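Local structure of aeromonas extracellular serine protease (Aeromonas sobria, 3WQB) at residues E400-F408 against S535-A543. The protein cleaves peptide bonds after paired basic residues, one of them lysine, as a calcium-binding, furin-like secreted serine protease and probable virulence factor. The protein carries 1 engineered substitution. Numbering follows the deposited sequence.
Sequences ERNAAGMWF and SNKFYGESA
Asn-402 meets the 535-543 loop through its amide nitrogen, which spends both hydrogens on backbone carbonyls. ND2 lies 2.8 Å from Lys-537 O, with an N-H...O angle of 165° and that oxygen nearly in the amide plane, and 2.9 Å from Tyr-539 O, which is tilted from the plane. Next to it, Ala-403 N donates to Glu-541 OE2 (2.9 Å) on the anti side of the carboxylate. The Ala-404 methyl rests on the Gly-540 backbone, 3.4 Å from its C. At the other end, Lys-537 NZ forms a salt bridge with Glu-400 OE1 (2.8 Å), donates to Arg-500 O and is bridged by a water to Arg-401 O. Bends at chi2 (66°) and chi4 (-67°) bring NZ to Glu-400, with CD running beside the ring of Phe-408, whose face takes a CH-pi contact from Lys-537 CA, 4.2 Å from the centroid.

The second shell sets Asn-402. Its OD1 accepts from Ala-404 N, an Asx turn, and from Met-406 N at 3.0 Å, on opposite faces of the amide plane; two donations by ND2 and two acceptances by OD1 define the flip of this amide at the start of the hairpin turn. Thr-499 and Ser-495 hold the Glu-541 carboxylate.

The hairpin 400-408 thus meets a P-domain loop through a polar row beside apolar packing by Phe-408 and Met-406. The directional bonds limit sliding of turn on loop; Glu-400, also salt-bridged to Lys-394, probably serves both lysine charges.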
ATOM      1  N   GLU A 400      -7.096   3.475 -20.106  1.00 10.73           N
ATOM      2  CA  GLU A 400      -8.484   3.610 -20.558  1.00 11.21           C
ATOM      3  C   GLU A 400      -9.107   4.876 -19.983  1.00 11.62           C
ATOM      4  O   GLU A 400      -8.734   5.337 -18.896  1.00 13.06           O
ATOM      5  CB  GLU A 400      -9.313   2.382 -20.170  1.00 11.13           C
ATOM      6  CG  GLU A 400      -8.773   1.097 -20.806  1.00 12.78           C
ATOM      7  CD  GLU A 400      -9.530  -0.153 -20.418  1.00 15.03           C
ATOM      8  OE1 GLU A 400     -10.516  -0.042 -19.673  1.00 16.50           O
ATOM      9  OE2 GLU A 400      -9.144  -1.254 -20.871  1.00 16.02           O
ATOM     10  N   ARG A 401     -10.038   5.456 -20.728  1.00 12.05           N
ATOM     11  CA  ARG A 401     -10.709   6.678 -20.292  1.00 12.06           C
ATOM     12  C   ARG A 401     -12.133   6.336 -19.860  1.00 12.40           C
ATOM     13  O   ARG A 401     -12.883   5.706 -20.614  1.00 13.24           O
ATOM     14  CB  ARG A 401     -10.716   7.713 -21.424  1.00 13.07           C
ATOM     15  CG  ARG A 401     -11.016   9.139 -20.971  1.00 14.18           C
ATOM     16  CD  ARG A 401     -10.960  10.108 -22.146  1.00 20.28           C
ATOM     17  NE  ARG A 401     -10.483  11.422 -21.719  1.00 25.45           N
ATOM     18  CZ  ARG A 401     -11.101  12.578 -21.944  1.00 28.93           C
ATOM     19  NH1 ARG A 401     -12.251  12.622 -22.606  1.00 30.80           N
ATOM     20  NH2 ARG A 401     -10.557  13.703 -21.499  1.00 30.86           N
ATOM     21  N   ASN A 402     -12.512   6.742 -18.647  1.00 11.38           N
ATOM     22  CA  ASN A 402     -13.854   6.432 -18.147  1.00 11.79           C
ATOM     23  C   ASN A 402     -14.921   7.380 -18.712  1.00 12.26           C
ATOM     24  O   ASN A 402     -14.605   8.272 -19.502  1.00 12.24           O
ATOM     25  CB  ASN A 402     -13.895   6.310 -16.610  1.00 11.38           C
ATOM     26  CG  ASN A 402     -13.839   7.650 -15.880  1.00 10.62           C
ATOM     27  OD1 ASN A 402     -14.078   8.726 -16.449  1.00 11.66           O
ATOM     28  ND2 ASN A 402     -13.541   7.581 -14.586  1.00 10.10           N
ATOM     29  N   ALA A 403     -16.175   7.189 -18.315  1.00 12.87           N
ATOM     30  CA  ALA A 403     -17.269   7.942 -18.941  1.00 13.71           C
ATOM     31  C   ALA A 403     -17.302   9.411 -18.531  1.00 14.27           C
ATOM     32  O   ALA A 403     -17.989  10.222 -19.171  1.00 16.16           O
ATOM     33  CB  ALA A 403     -18.607   7.286 -18.661  1.00 13.88           C
ATOM     34  N   ALA A 404     -16.547   9.752 -17.490  1.00 14.49           N
ATOM     35  CA  ALA A 404     -16.438  11.125 -17.018  1.00 14.11           C
ATOM     36  C   ALA A 404     -15.180  11.789 -17.578  1.00 13.98           C
ATOM     37  O   ALA A 404     -14.860  12.915 -17.216  1.00 15.33           O
ATOM     38  CB  ALA A 404     -16.428  11.161 -15.496  1.00 14.38           C
ATOM     39  N   GLY A 405     -14.458  11.082 -18.444  1.00 13.19           N
ATOM     40  CA  GLY A 405     -13.307  11.670 -19.122  1.00 12.94           C
ATOM     41  C   GLY A 405     -11.975  11.481 -18.415  1.00 12.44           C
ATOM     42  O   GLY A 405     -10.957  12.019 -18.854  1.00 14.06           O
ATOM     43  N   MET A 406     -11.983  10.723 -17.323  1.00 12.11           N
ATOM     44  CA  MET A 406     -10.768  10.474 -16.544  1.00 12.55           C
ATOM     45  C   MET A 406      -9.990   9.290 -17.111  1.00 12.00           C
ATOM     46  O   MET A 406     -10.533   8.189 -17.259  1.00 11.92           O
ATOM     47  CB  MET A 406     -11.114  10.186 -15.077  1.00 13.16           C
ATOM     48  CG  MET A 406     -11.737  11.340 -14.313  1.00 15.13           C
ATOM     49  SD  MET A 406     -10.631  12.723 -13.986  1.00 18.42           S
ATOM     50  CE  MET A 406      -9.432  11.991 -12.869  1.00 18.34           C
ATOM     51  N   TRP A 407      -8.716   9.519 -17.406  1.00 10.88           N
ATOM     52  CA  TRP A 407      -7.820   8.456 -17.828  1.00 10.81           C
ATOM     53  C   TRP A 407      -7.343   7.692 -16.608  1.00 10.62           C
ATOM     54  O   TRP A 407      -6.963   8.287 -15.595  1.00 11.32           O
ATOM     55  CB  TRP A 407      -6.610   9.032 -18.557  1.00 11.46           C
ATOM     56  CG  TRP A 407      -6.904   9.449 -19.963  1.00 13.37           C
ATOM     57  CD1 TRP A 407      -7.169  10.710 -20.409  1.00 15.57           C
ATOM     58  CD2 TRP A 407      -6.946   8.597 -21.112  1.00 14.23           C
ATOM     59  NE1 TRP A 407      -7.379  10.699 -21.767  1.00 17.03           N
ATOM     60  CE2 TRP A 407      -7.243   9.415 -22.227  1.00 15.79           C
ATOM     61  CE3 TRP A 407      -6.759   7.222 -21.309  1.00 15.05           C
ATOM     62  CZ2 TRP A 407      -7.368   8.898 -23.524  1.00 16.58           C
ATOM     63  CZ3 TRP A 407      -6.873   6.712 -22.596  1.00 14.97           C
ATOM     64  CH2 TRP A 407      -7.170   7.552 -23.688  1.00 15.89           C
ATOM     65  N   PHE A 408      -7.306   6.368 -16.725  1.00  9.85           N
ATOM     66  CA  PHE A 408      -6.891   5.528 -15.604  1.00  9.41           C
ATOM     67  C   PHE A 408      -6.249   4.251 -16.117  1.00  9.84           C
ATOM     68  O   PHE A 408      -6.677   3.702 -17.132  1.00 11.01           O
ATOM     69  CB  PHE A 408      -8.101   5.172 -14.722  1.00  9.90           C
ATOM     70  CG  PHE A 408      -7.737   4.356 -13.509  1.00  9.92           C
ATOM     71  CD1 PHE A 408      -7.262   4.987 -12.362  1.00  9.83           C
ATOM     72  CD2 PHE A 408      -7.846   2.964 -13.515  1.00 10.34           C
ATOM     73  CE1 PHE A 408      -6.892   4.251 -11.235  1.00 10.90           C
ATOM     74  CE2 PHE A 408      -7.480   2.209 -12.386  1.00 10.60           C
ATOM     75  CZ  PHE A 408      -6.998   2.863 -11.245  1.00 10.71           C
ATOM     76  N   SER A 535     -11.791  -0.190  -6.593  1.00  8.62           N
ATOM     77  CA  SER A 535     -11.425   0.378  -7.882  1.00  9.15           C
ATOM     78  C   SER A 535     -11.562   1.889  -7.898  1.00  9.22           C
ATOM     79  O   SER A 535     -12.553   2.452  -7.408  1.00  9.38           O
ATOM     80  CB  SER A 535     -12.256  -0.210  -9.014  1.00  9.38           C
ATOM     81  OG  SER A 535     -11.937   0.449 -10.223  1.00 10.01           O
ATOM     82  N   ASN A 536     -10.564   2.532  -8.500  1.00  9.21           N
ATOM     83  CA  ASN A 536     -10.569   3.965  -8.756  1.00  9.29           C
ATOM     84  C   ASN A 536     -11.028   4.319 -10.172  1.00  9.40           C
ATOM     85  O   ASN A 536     -11.149   5.503 -10.518  1.00  9.70           O
ATOM     86  CB  ASN A 536      -9.175   4.536  -8.511  1.00  9.37           C
ATOM     87  CG  ASN A 536      -8.788   4.513  -7.051  1.00  8.92           C
ATOM     88  OD1 ASN A 536      -9.580   4.913  -6.193  1.00 10.33           O
ATOM     89  ND2 ASN A 536      -7.560   4.075  -6.757  1.00  9.96           N
ATOM     90  N   LYS A 537     -11.249   3.296 -11.000  1.00  9.34           N
ATOM     91  CA  LYS A 537     -11.525   3.495 -12.424  1.00  9.68           C
ATOM     92  C   LYS A 537     -12.738   4.364 -12.735  1.00  9.75           C
ATOM     93  O   LYS A 537     -12.804   4.977 -13.807  1.00  9.63           O
ATOM     94  CB  LYS A 537     -11.656   2.129 -13.102  1.00  9.87           C
ATOM     95  CG  LYS A 537     -12.111   2.146 -14.550  1.00  9.97           C
ATOM     96  CD  LYS A 537     -11.077   2.793 -15.472  1.00 10.12           C
ATOM     97  CE  LYS A 537     -11.538   2.772 -16.922  1.00 11.50           C
ATOM     98  NZ  LYS A 537     -11.614   1.395 -17.483  1.00 13.67           N
ATOM     99  N   PHE A 538     -13.688   4.410 -11.805  1.00  9.88           N
ATOM    100  CA  PHE A 538     -14.990   5.023 -12.063  1.00 10.28           C
ATOM    101  C   PHE A 538     -15.095   6.465 -11.568  1.00 10.31           C
ATOM    102  O   PHE A 538     -16.171   7.051 -11.553  1.00 10.62           O
ATOM    103  CB  PHE A 538     -16.097   4.149 -11.468  1.00 10.38           C
ATOM    104  CG  PHE A 538     -15.987   2.711 -11.861  1.00  9.99           C
ATOM    105  CD1 PHE A 538     -16.343   2.299 -13.135  1.00 10.98           C
ATOM    106  CD2 PHE A 538     -15.519   1.759 -10.954  1.00 10.28           C
ATOM    107  CE1 PHE A 538     -16.233   0.962 -13.507  1.00 11.03           C
ATOM    108  CE2 PHE A 538     -15.404   0.414 -11.319  1.00 11.60           C
ATOM    109  CZ  PHE A 538     -15.769   0.021 -12.597  1.00 11.44           C
ATOM    110  N   TYR A 539     -13.960   7.039 -11.181  1.00  9.66           N
ATOM    111  CA  TYR A 539     -13.922   8.380 -10.618  1.00 10.39           C
ATOM    112  C   TYR A 539     -14.626   9.391 -11.512  1.00 10.79           C
ATOM    113  O   TYR A 539     -14.251   9.587 -12.673  1.00 11.47           O
ATOM    114  CB  TYR A 539     -12.463   8.790 -10.409  1.00 10.59           C
ATOM    115  CG  TYR A 539     -12.274  10.017  -9.554  1.00 10.48           C
ATOM    116  CD1 TYR A 539     -12.039   9.897  -8.187  1.00 11.74           C
ATOM    117  CD2 TYR A 539     -12.337  11.304 -10.108  1.00 12.36           C
ATOM    118  CE1 TYR A 539     -11.864  11.024  -7.393  1.00 12.10           C
ATOM    119  CE2 TYR A 539     -12.161  12.441  -9.313  1.00 12.24           C
ATOM    120  CZ  TYR A 539     -11.918  12.289  -7.961  1.00 11.51           C
ATOM    121  OH  TYR A 539     -11.744  13.395  -7.164  1.00 13.86           O
ATOM    122  N   GLY A 540     -15.637  10.052 -10.946  1.00 11.17           N
ATOM    123  CA  GLY A 540     -16.359  11.096 -11.655  1.00 11.46           C
ATOM    124  C   GLY A 540     -17.648  10.649 -12.324  1.00 11.96           C
ATOM    125  O   GLY A 540     -18.461  11.481 -12.709  1.00 12.88           O
ATOM    126  N   GLU A 541     -17.822   9.342 -12.503  1.00 11.48           N
ATOM    127  CA  GLU A 541     -19.032   8.800 -13.138  1.00 11.80           C
ATOM    128  C   GLU A 541     -20.254   8.899 -12.223  1.00 12.08           C
ATOM    129  O   GLU A 541     -20.122   9.012 -11.006  1.00 12.01           O
ATOM    130  CB  GLU A 541     -18.821   7.328 -13.524  1.00 11.63           C
ATOM    131  CG  GLU A 541     -17.830   7.124 -14.657  1.00 12.66           C
ATOM    132  CD  GLU A 541     -17.836   5.727 -15.241  1.00 12.41           C
ATOM    133  OE1 GLU A 541     -18.641   4.866 -14.814  1.00 12.46           O
ATOM    134  OE2 GLU A 541     -17.008   5.486 -16.141  1.00 13.07           O
ATOM    135  N   SER A 542     -21.445   8.833 -12.818  1.00 13.10           N
ATOM    136  CA  SER A 542     -22.678   8.717 -12.058  1.00 13.95           C
ATOM    137  C   SER A 542     -22.838   7.282 -11.560  1.00 13.29           C
ATOM    138  O   SER A 542     -22.625   6.324 -12.314  1.00 13.92           O
ATOM    139  CB  SER A 542     -23.878   9.112 -12.913  1.00 14.67           C
ATOM    140  OG  SER A 542     -25.090   8.814 -12.232  1.00 17.65           O
ATOM    141  N   ALA A 543     -23.214   7.135 -10.296  1.00 13.31           N
ATOM    142  CA  ALA A 543     -23.403   5.823  -9.682  1.00 13.44           C
ATOM    143  C   ALA A 543     -24.732   5.161 -10.034  1.00 13.55           C
ATOM    144  O   ALA A 543     -24.884   3.956  -9.868  1.00 13.54           O
ATOM    145  CB  ALA A 543     -23.277   5.931  -8.166  1.00 13.21           C
TER
HETATM  146  O   HOH W   1     -12.970   2.473 -19.995  1.00 23.81           O